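Local coordinates for RING finger protein unkempt homolog (Mus musculus, PDB 5ELH) that binds specific RNA motifs through clustered CCCH zinc fingers and represses translation, shaping the early morphology of cortical neurons, at residues S56-C61 / L93-T98. Numbering follows the deposited sequence.
Sequences SPDVYC and LRYYKT. With ZN (zinc ion), chain E.
Y95 meets D58 through one polar bond: its OH donates to D58 OD1 at 2.8 Å, using the syn lone pair of that oxygen. OD1 sits at the edge of the Y95 ring, in its plane, while the carboxylate itself is turned 72° from the ring. OD1 also takes a salt bridge from R89 of helix 87-90, so a hydroxyl and a guanidinium share one carboxylate oxygen.

The apolar part rests on P57. Its CB touches Y95 CE2 at 3.7 Å, while P57 CG lies 3.8 Å from R94 CG. With CG anti to the backbone N (chi1 171°) and a bend at chi2, R94 lays its own CG over the centre of the Y95 ring, and its guanidinium runs on to a salt bridge with E136. Losing the ring and hydroxyl to an alanine here would probably cost D58 OD1 its hydroxyl donor and take away the surface against which P57 CB and R94 CG pack.

Each side is braced locally. S56 OG accepts from D58 N and V59 N, an ST turn and ST motif; Y95 opens a type II beta turn closed at T98, whose N and OG1 both donate to Y95 O. C61 SG binds zinc with C71, C77 and H81. Near the predicted starts of two successive CCCH fingers, hydroxyl-carboxylate bond and proline contact together probably fix the Y95 ring between the segments.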
loop_
_atom_site.group_PDB
_atom_site.type_symbol
_atom_site.label_atom_id
_atom_site.label_comp_id
_atom_site.label_asym_id
_atom_site.label_seq_id
_atom_site.Cartn_x
_atom_site.Cartn_y
_atom_site.Cartn_z
ATOM N N SER A 56 -22.093 0.493 -3.552
ATOM C CA SER A 56 -22.521 1.330 -4.663
ATOM C C SER A 56 -21.803 2.671 -4.706
ATOM O O SER A 56 -21.534 3.272 -3.668
ATOM C CB SER A 56 -24.023 1.583 -4.551
ATOM O OG SER A 56 -24.438 2.597 -5.442
ATOM N N PRO A 57 -21.489 3.150 -5.915
ATOM C CA PRO A 57 -20.970 4.516 -6.041
ATOM C C PRO A 57 -22.073 5.561 -6.186
ATOM O O PRO A 57 -21.767 6.727 -6.415
ATOM C CB PRO A 57 -20.171 4.451 -7.342
ATOM C CG PRO A 57 -20.885 3.457 -8.153
ATOM C CD PRO A 57 -21.414 2.418 -7.193
ATOM N N ASP A 58 -23.333 5.160 -6.066
ATOM C CA ASP A 58 -24.436 6.066 -6.362
ATOM C C ASP A 58 -25.521 6.106 -5.285
ATOM O O ASP A 58 -26.027 7.185 -4.972
ATOM C CB ASP A 58 -25.051 5.700 -7.716
ATOM C CG ASP A 58 -24.104 5.959 -8.874
ATOM O OD1 ASP A 58 -23.553 7.073 -8.938
ATOM O OD2 ASP A 58 -23.901 5.055 -9.711
ATOM N N VAL A 59 -25.894 4.955 -4.727
ATOM C CA VAL A 59 -26.990 4.942 -3.756
ATOM C C VAL A 59 -26.458 5.000 -2.311
ATOM O O VAL A 59 -25.745 4.116 -1.843
ATOM C CB VAL A 59 -28.026 3.791 -4.008
ATOM C CG1 VAL A 59 -27.524 2.799 -5.049
ATOM C CG2 VAL A 59 -28.431 3.096 -2.717
ATOM N N TYR A 60 -26.801 6.090 -1.635
ATOM C CA TYR A 60 -26.272 6.390 -0.307
ATOM C C TYR A 60 -26.974 5.585 0.796
ATOM O O TYR A 60 -28.197 5.446 0.811
ATOM C CB TYR A 60 -26.395 7.890 -0.013
ATOM C CG TYR A 60 -25.329 8.756 -0.667
ATOM C CD1 TYR A 60 -24.078 8.926 -0.077
ATOM C CD2 TYR A 60 -25.578 9.411 -1.865
ATOM C CE1 TYR A 60 -23.101 9.727 -0.671
ATOM C CE2 TYR A 60 -24.610 10.210 -2.463
ATOM C CZ TYR A 60 -23.374 10.362 -1.865
ATOM O OH TYR A 60 -22.420 11.159 -2.466
ATOM N N CYS A 61 -26.172 5.063 1.713
ATOM C CA CYS A 61 -26.654 4.416 2.932
ATOM C C CYS A 61 -27.432 5.402 3.785
ATOM O O CYS A 61 -26.939 6.493 4.056
ATOM C CB CYS A 61 -25.433 3.930 3.714
ATOM S SG CYS A 61 -25.736 3.004 5.246
ATOM N N LEU A 93 -13.711 3.392 -7.528
ATOM C CA LEU A 93 -13.246 2.843 -8.809
ATOM C C LEU A 93 -14.068 3.343 -9.999
ATOM O O LEU A 93 -13.547 3.534 -11.093
ATOM C CB LEU A 93 -13.275 1.310 -8.765
ATOM C CG LEU A 93 -12.139 0.665 -7.966
ATOM C CD1 LEU A 93 -12.475 -0.777 -7.598
ATOM C CD2 LEU A 93 -10.833 0.743 -8.741
ATOM N N ARG A 94 -15.345 3.602 -9.754
ATOM C CA ARG A 94 -16.275 4.055 -10.772
ATOM C C ARG A 94 -16.006 5.476 -11.247
ATOM O O ARG A 94 -16.226 5.793 -12.416
ATOM C CB ARG A 94 -17.699 3.982 -10.219
ATOM C CG ARG A 94 -18.766 4.616 -11.100
ATOM C CD ARG A 94 -18.855 3.930 -12.451
ATOM N NE ARG A 94 -19.919 4.499 -13.270
ATOM C CZ ARG A 94 -19.774 5.540 -14.081
ATOM N NH1 ARG A 94 -18.597 6.153 -14.196
ATOM N NH2 ARG A 94 -20.816 5.969 -14.783
ATOM N N TYR A 95 -15.550 6.327 -10.338
ATOM C CA TYR A 95 -15.521 7.768 -10.588
ATOM C C TYR A 95 -14.167 8.469 -10.478
ATOM O O TYR A 95 -13.959 9.498 -11.127
ATOM C CB TYR A 95 -16.513 8.463 -9.666
ATOM C CG TYR A 95 -17.950 8.223 -10.037
ATOM C CD1 TYR A 95 -18.419 8.563 -11.298
ATOM C CD2 TYR A 95 -18.844 7.669 -9.127
ATOM C CE1 TYR A 95 -19.723 8.366 -11.650
ATOM C CE2 TYR A 95 -20.169 7.457 -9.474
ATOM C CZ TYR A 95 -20.599 7.802 -10.741
ATOM O OH TYR A 95 -21.902 7.620 -11.111
ATOM N N TYR A 96 -13.246 7.941 -9.682
ATOM C CA TYR A 96 -11.970 8.627 -9.457
ATOM C C TYR A 96 -11.252 8.968 -10.768
ATOM O O TYR A 96 -11.012 8.102 -11.606
ATOM C CB TYR A 96 -11.066 7.780 -8.560
ATOM C CG TYR A 96 -9.722 8.389 -8.256
ATOM C CD1 TYR A 96 -9.609 9.551 -7.501
ATOM C CD2 TYR A 96 -8.560 7.789 -8.704
ATOM C CE1 TYR A 96 -8.373 10.104 -7.220
ATOM C CE2 TYR A 96 -7.320 8.334 -8.428
ATOM C CZ TYR A 96 -7.233 9.486 -7.682
ATOM O OH TYR A 96 -5.999 10.010 -7.416
ATOM N N LYS A 97 -10.939 10.253 -10.925
ATOM C CA LYS A 97 -10.223 10.788 -12.097
ATOM C C LYS A 97 -10.831 10.409 -13.446
ATOM O O LYS A 97 -10.101 10.276 -14.433
ATOM C CB LYS A 97 -8.754 10.349 -12.082
ATOM C CG LYS A 97 -7.993 10.715 -10.814
ATOM C CD LYS A 97 -7.324 12.039 -10.936
ATOM C CE LYS A 97 -6.619 12.400 -9.653
ATOM N NZ LYS A 97 -6.059 13.762 -9.751
ATOM N N THR A 98 -12.154 10.266 -13.503
ATOM C CA THR A 98 -12.833 9.912 -14.755
ATOM C C THR A 98 -13.339 11.125 -15.528
ATOM O O THR A 98 -13.755 10.996 -16.679
ATOM C CB THR A 98 -14.026 8.970 -14.502
ATOM O OG1 THR A 98 -14.973 9.610 -13.644
ATOM C CG2 THR A 98 -13.549 7.691 -13.860
HETATM ZN ZN ZN E . -23.931 1.703 5.483
#